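Local coordinates for protein putative mandelate racemase (Salmonella typhimurium, PDB 2O56) that is of unknown function but binds magnesium and, as a member of the enolase superfamily, probably acts as a hydro-lyase, at residues L285-I297 / I309-H323. Sequence-based numbering, arbitrary orientation.
Sequences LENGSLSVIQPDI and ICDMAHVYDKTVQIH
Leu285 lays its CB over one face of the Tyr316 ring, a CH-pi contact, while Val315 CG1 lies over the opposite face, toward its rim, and Met312 O sits at the edge; the Tyr316 hydroxyl hydrogen-bonds to Glu286 of a second subunit. At the other end Asp296 OD2 meets the edge of the His323 ring: ND1 donates to its anti lone pair at 2.6 Å, nearly in the ring plane, with the carboxylate turned 42° from the ring. That bond probably fixes the ring's rotation beside the magnesium ligand Glu273, which His323 also touches. The amides of Gln294 and Gln321 stand 63° apart, and Gln294 NE2 reaches Gln321 OE1 (2.8 Å) from above its carbonyl plane; that NE2 also donates to the metal ligand Glu247, and OE1 also hydrogen-bonds to the Tyr245 and Tyr133 hydroxyls. Lys318, bent at chi2 (-67°), brings NZ 2.9 Å from Leu290 O. Ile293 CD1 packs against both Ile309 CG2 (3.5 Å) and Ala313 CB. Backbone bonds from Ile293 N to Thr319 O and Gln321 N to Ile293 O join the parallel strands. This is a beta-alpha-beta unit of the enolase-superfamily barrel: helix 302-314 packs over strands 292-293 and 319-320, with strand 269-271 flanking 292-293.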
loop_
_atom_site.group_PDB
_atom_site.type_symbol
_atom_site.label_atom_id
_atom_site.label_comp_id
_atom_site.label_asym_id
_atom_site.label_seq_id
_atom_site.Cartn_x
_atom_site.Cartn_y
_atom_site.Cartn_z
ATOM N N LEU A 285 12.336 -11.161 -1.936
ATOM C CA LEU A 285 12.917 -10.544 -0.741
ATOM C C LEU A 285 11.986 -9.450 -0.250
ATOM O O LEU A 285 11.710 -9.356 0.941
ATOM C CB LEU A 285 14.310 -9.980 -1.028
ATOM C CG LEU A 285 15.360 -10.992 -1.487
ATOM C CD1 LEU A 285 16.622 -10.243 -1.845
ATOM C CD2 LEU A 285 15.650 -11.972 -0.412
ATOM N N GLU A 286 11.487 -8.650 -1.184
ATOM C CA GLU A 286 10.575 -7.560 -0.857
ATOM C C GLU A 286 9.215 -8.022 -0.361
ATOM O O GLU A 286 8.625 -7.369 0.483
ATOM C CB GLU A 286 10.448 -6.590 -2.036
ATOM C CG GLU A 286 11.731 -5.777 -2.238
ATOM C CD GLU A 286 11.621 -4.749 -3.345
ATOM O OE1 GLU A 286 10.492 -4.422 -3.771
ATOM O OE2 GLU A 286 12.675 -4.273 -3.801
ATOM N N ASN A 287 8.730 -9.152 -0.860
ATOM C CA ASN A 287 7.414 -9.623 -0.467
ATOM C C ASN A 287 7.432 -10.567 0.743
ATOM O O ASN A 287 6.387 -10.958 1.240
ATOM C CB ASN A 287 6.584 -10.153 -1.669
ATOM C CG ASN A 287 6.937 -11.597 -2.107
ATOM O OD1 ASN A 287 7.780 -12.263 -1.532
ATOM N ND2 ASN A 287 6.254 -12.070 -3.147
ATOM N N GLY A 288 8.626 -10.920 1.207
ATOM C CA GLY A 288 8.783 -11.709 2.450
ATOM C C GLY A 288 8.338 -13.153 2.344
ATOM O O GLY A 288 8.109 -13.816 3.368
ATOM N N SER A 289 8.253 -13.681 1.123
ATOM C CA SER A 289 7.720 -15.065 0.942
ATOM C C SER A 289 8.692 -16.198 1.284
ATOM O O SER A 289 8.279 -17.263 1.763
ATOM C CB SER A 289 7.180 -15.271 -0.474
ATOM O OG SER A 289 8.160 -14.965 -1.459
ATOM N N LEU A 290 9.982 -15.981 1.030
ATOM C CA LEU A 290 10.986 -17.049 1.176
ATOM C C LEU A 290 11.710 -16.891 2.495
ATOM O O LEU A 290 11.984 -15.776 2.904
ATOM C CB LEU A 290 11.986 -17.032 -0.001
ATOM C CG LEU A 290 11.389 -17.269 -1.403
ATOM C CD1 LEU A 290 12.493 -17.336 -2.430
ATOM C CD2 LEU A 290 10.585 -18.577 -1.372
ATOM N N SER A 291 11.999 -18.003 3.170
ATOM C CA SER A 291 12.863 -17.993 4.340
ATOM C C SER A 291 14.254 -18.492 3.985
ATOM O O SER A 291 15.245 -18.066 4.574
ATOM C CB SER A 291 12.289 -18.908 5.447
ATOM O OG SER A 291 11.087 -18.375 5.975
ATOM N N VAL A 292 14.310 -19.438 3.051
ATOM C CA VAL A 292 15.570 -20.055 2.613
ATOM C C VAL A 292 15.668 -19.886 1.099
ATOM O O VAL A 292 14.712 -20.182 0.395
ATOM C CB VAL A 292 15.616 -21.571 2.970
ATOM C CG1 VAL A 292 16.857 -22.287 2.335
ATOM C CG2 VAL A 292 15.612 -21.761 4.481
ATOM N N ILE A 293 16.812 -19.397 0.611
ATOM C CA ILE A 293 17.021 -19.266 -0.829
ATOM C C ILE A 293 17.985 -20.329 -1.358
ATOM O O ILE A 293 18.921 -20.743 -0.662
ATOM C CB ILE A 293 17.433 -17.830 -1.244
ATOM C CG1 ILE A 293 18.781 -17.457 -0.638
ATOM C CG2 ILE A 293 16.323 -16.807 -0.841
ATOM C CD1 ILE A 293 19.488 -16.363 -1.426
ATOM N N GLN A 294 17.729 -20.789 -2.581
ATOM C CA GLN A 294 18.429 -21.943 -3.124
ATOM C C GLN A 294 18.988 -21.715 -4.520
ATOM O O GLN A 294 18.708 -22.517 -5.420
ATOM C CB GLN A 294 17.518 -23.172 -3.143
ATOM C CG GLN A 294 16.818 -23.430 -1.815
ATOM C CD GLN A 294 15.796 -24.530 -1.916
ATOM O OE1 GLN A 294 14.864 -24.443 -2.689
ATOM N NE2 GLN A 294 15.977 -25.580 -1.139
ATOM N N PRO A 295 19.800 -20.648 -4.706
ATOM C CA PRO A 295 20.350 -20.471 -6.032
ATOM C C PRO A 295 21.297 -21.615 -6.347
ATOM O O PRO A 295 21.997 -22.112 -5.463
ATOM C CB PRO A 295 21.110 -19.129 -5.946
ATOM C CG PRO A 295 21.404 -18.945 -4.467
ATOM C CD PRO A 295 20.275 -19.628 -3.747
ATOM N N ASP A 296 21.266 -22.048 -7.598
ATOM C CA ASP A 296 22.248 -22.986 -8.141
ATOM C C ASP A 296 23.339 -22.123 -8.785
ATOM O O ASP A 296 23.039 -21.304 -9.636
ATOM C CB ASP A 296 21.523 -23.857 -9.188
ATOM C CG ASP A 296 22.402 -24.972 -9.773
ATOM O OD1 ASP A 296 23.505 -24.693 -10.263
ATOM O OD2 ASP A 296 21.958 -26.138 -9.788
ATOM N N ILE A 297 24.596 -22.287 -8.376
ATOM C CA ILE A 297 25.668 -21.438 -8.904
ATOM C C ILE A 297 25.828 -21.643 -10.414
ATOM O O ILE A 297 26.217 -20.725 -11.115
ATOM C CB ILE A 297 27.014 -21.630 -8.123
ATOM C CG1 ILE A 297 26.883 -21.089 -6.699
ATOM C CG2 ILE A 297 28.215 -20.917 -8.807
ATOM C CD1 ILE A 297 27.848 -21.730 -5.695
ATOM N N ILE A 309 23.676 -12.307 -4.635
ATOM C CA ILE A 309 22.405 -12.838 -4.139
ATOM C C ILE A 309 22.437 -13.145 -2.645
ATOM O O ILE A 309 21.568 -12.691 -1.905
ATOM C CB ILE A 309 21.931 -14.067 -4.974
ATOM C CG1 ILE A 309 21.604 -13.634 -6.406
ATOM C CG2 ILE A 309 20.704 -14.766 -4.320
ATOM C CD1 ILE A 309 21.358 -14.804 -7.368
ATOM N N CYS A 310 23.446 -13.889 -2.188
ATOM C CA CYS A 310 23.535 -14.279 -0.777
ATOM C C CYS A 310 23.680 -13.079 0.135
ATOM O O CYS A 310 23.097 -13.060 1.222
ATOM C CB CYS A 310 24.690 -15.259 -0.528
ATOM S SG CYS A 310 24.538 -16.776 -1.447
ATOM N N ASP A 311 24.452 -12.088 -0.311
ATOM C CA ASP A 311 24.705 -10.855 0.455
ATOM C C ASP A 311 23.472 -9.969 0.593
ATOM O O ASP A 311 23.206 -9.407 1.663
ATOM C CB ASP A 311 25.794 -10.019 -0.234
ATOM C CG ASP A 311 27.125 -10.738 -0.298
ATOM O OD1 ASP A 311 27.322 -11.704 0.484
ATOM O OD2 ASP A 311 27.964 -10.339 -1.140
ATOM N N MET A 312 22.745 -9.822 -0.510
ATOM C CA MET A 312 21.474 -9.089 -0.511
ATOM C C MET A 312 20.423 -9.797 0.344
ATOM O O MET A 312 19.676 -9.180 1.094
ATOM C CB MET A 312 20.953 -8.998 -1.935
ATOM C CG MET A 312 19.779 -8.052 -2.074
ATOM S SD MET A 312 19.397 -7.692 -3.791
ATOM C CE MET A 312 18.932 -9.326 -4.383
ATOM N N ALA A 313 20.371 -11.109 0.233
ATOM C CA ALA A 313 19.386 -11.870 1.010
ATOM C C ALA A 313 19.583 -11.765 2.536
ATOM O O ALA A 313 18.630 -11.906 3.306
ATOM C CB ALA A 313 19.382 -13.275 0.567
ATOM N N HIS A 314 20.827 -11.543 2.967
ATOM C CA HIS A 314 21.189 -11.425 4.385
ATOM C C HIS A 314 20.501 -10.230 5.053
ATOM O O HIS A 314 20.106 -10.311 6.219
ATOM C CB HIS A 314 22.722 -11.366 4.521
ATOM C CG HIS A 314 23.239 -11.549 5.927
ATOM N ND1 HIS A 314 22.826 -12.571 6.758
ATOM C CD2 HIS A 314 24.180 -10.862 6.623
ATOM C CE1 HIS A 314 23.481 -12.494 7.909
ATOM N NE2 HIS A 314 24.308 -11.466 7.853
ATOM N N VAL A 315 20.291 -9.149 4.294
ATOM C CA VAL A 315 19.499 -7.992 4.765
ATOM C C VAL A 315 18.075 -8.353 5.219
ATOM O O VAL A 315 17.477 -7.659 6.049
ATOM C CB VAL A 315 19.461 -6.910 3.673
ATOM C CG1 VAL A 315 18.782 -5.619 4.161
ATOM C CG2 VAL A 315 20.889 -6.653 3.198
ATOM N N TYR A 316 17.538 -9.430 4.656
ATOM C CA TYR A 316 16.140 -9.819 4.866
ATOM C C TYR A 316 16.127 -11.119 5.642
ATOM O O TYR A 316 15.127 -11.833 5.652
ATOM C CB TYR A 316 15.430 -10.024 3.518
ATOM C CG TYR A 316 15.402 -8.761 2.665
ATOM C CD1 TYR A 316 14.352 -7.866 2.762
ATOM C CD2 TYR A 316 16.450 -8.463 1.800
ATOM C CE1 TYR A 316 14.339 -6.702 2.002
ATOM C CE2 TYR A 316 16.451 -7.298 1.023
ATOM C CZ TYR A 316 15.386 -6.429 1.133
ATOM O OH TYR A 316 15.344 -5.285 0.374
ATOM N N ASP A 317 17.252 -11.420 6.285
ATOM C CA ASP A 317 17.369 -12.576 7.170
ATOM C C ASP A 317 17.098 -13.894 6.456
ATOM O O ASP A 317 16.464 -14.789 7.030
ATOM C CB ASP A 317 16.402 -12.444 8.353
ATOM C CG ASP A 317 16.955 -11.591 9.478
ATOM O OD1 ASP A 317 17.868 -10.776 9.227
ATOM O OD2 ASP A 317 16.466 -11.732 10.621
ATOM N N LYS A 318 17.558 -14.027 5.215
ATOM C CA LYS A 318 17.463 -15.332 4.546
ATOM C C LYS A 318 18.727 -16.115 4.767
ATOM O O LYS A 318 19.826 -15.561 4.920
ATOM C CB LYS A 318 17.117 -15.262 3.043
ATOM C CG LYS A 318 16.123 -14.173 2.644
ATOM C CD LYS A 318 14.760 -14.436 3.199
ATOM C CE LYS A 318 13.813 -13.303 2.875
ATOM N NZ LYS A 318 12.769 -13.198 3.948
ATOM N N THR A 319 18.555 -17.424 4.849
ATOM C CA THR A 319 19.693 -18.320 4.857
ATOM C C THR A 319 19.711 -19.093 3.540
ATOM O O THR A 319 18.748 -19.051 2.773
ATOM C CB THR A 319 19.658 -19.271 6.046
ATOM O OG1 THR A 319 18.410 -19.965 6.046
ATOM C CG2 THR A 319 19.799 -18.497 7.323
ATOM N N VAL A 320 20.836 -19.738 3.262
ATOM C CA VAL A 320 21.142 -20.189 1.917
ATOM C C VAL A 320 21.450 -21.676 1.928
ATOM O O VAL A 320 22.291 -22.142 2.700
ATOM C CB VAL A 320 22.338 -19.431 1.332
ATOM C CG1 VAL A 320 22.626 -19.891 -0.091
ATOM C CG2 VAL A 320 22.093 -17.917 1.390
ATOM N N GLN A 321 20.749 -22.411 1.071
ATOM C CA GLN A 321 21.141 -23.752 0.693
ATOM C C GLN A 321 21.353 -23.741 -0.811
ATOM O O GLN A 321 20.384 -23.721 -1.549
ATOM C CB GLN A 321 20.000 -24.731 1.023
ATOM C CG GLN A 321 20.290 -26.156 0.503
ATOM C CD GLN A 321 19.201 -26.705 -0.385
ATOM O OE1 GLN A 321 18.095 -27.018 0.079
ATOM N NE2 GLN A 321 19.510 -26.866 -1.655
ATOM N N ILE A 322 22.603 -23.749 -1.264
ATOM C CA ILE A 322 22.896 -23.818 -2.692
ATOM C C ILE A 322 22.189 -25.024 -3.300
ATOM O O ILE A 322 22.228 -26.125 -2.744
ATOM C CB ILE A 322 24.431 -23.846 -2.980
ATOM C CG1 ILE A 322 25.109 -22.601 -2.396
ATOM C CG2 ILE A 322 24.729 -23.851 -4.496
ATOM C CD1 ILE A 322 24.604 -21.284 -2.970
ATOM N N HIS A 323 21.493 -24.808 -4.409
ATOM C CA HIS A 323 20.945 -25.922 -5.167
ATOM C C HIS A 323 22.072 -26.624 -5.914
ATOM O O HIS A 323 22.804 -25.995 -6.671
ATOM C CB HIS A 323 19.873 -25.472 -6.159
ATOM C CG HIS A 323 19.402 -26.573 -7.055
ATOM N ND1 HIS A 323 19.942 -26.799 -8.303
ATOM C CD2 HIS A 323 18.492 -27.554 -6.856
ATOM C CE1 HIS A 323 19.369 -27.859 -8.842
ATOM N NE2 HIS A 323 18.479 -28.333 -7.988
HETATM O O HOH W 1 11.886 -10.622 3.090
HETATM O O HOH W 2 16.180 -18.858 6.981
HETATM O O HOH W 3 25.378 -25.023 -7.563
#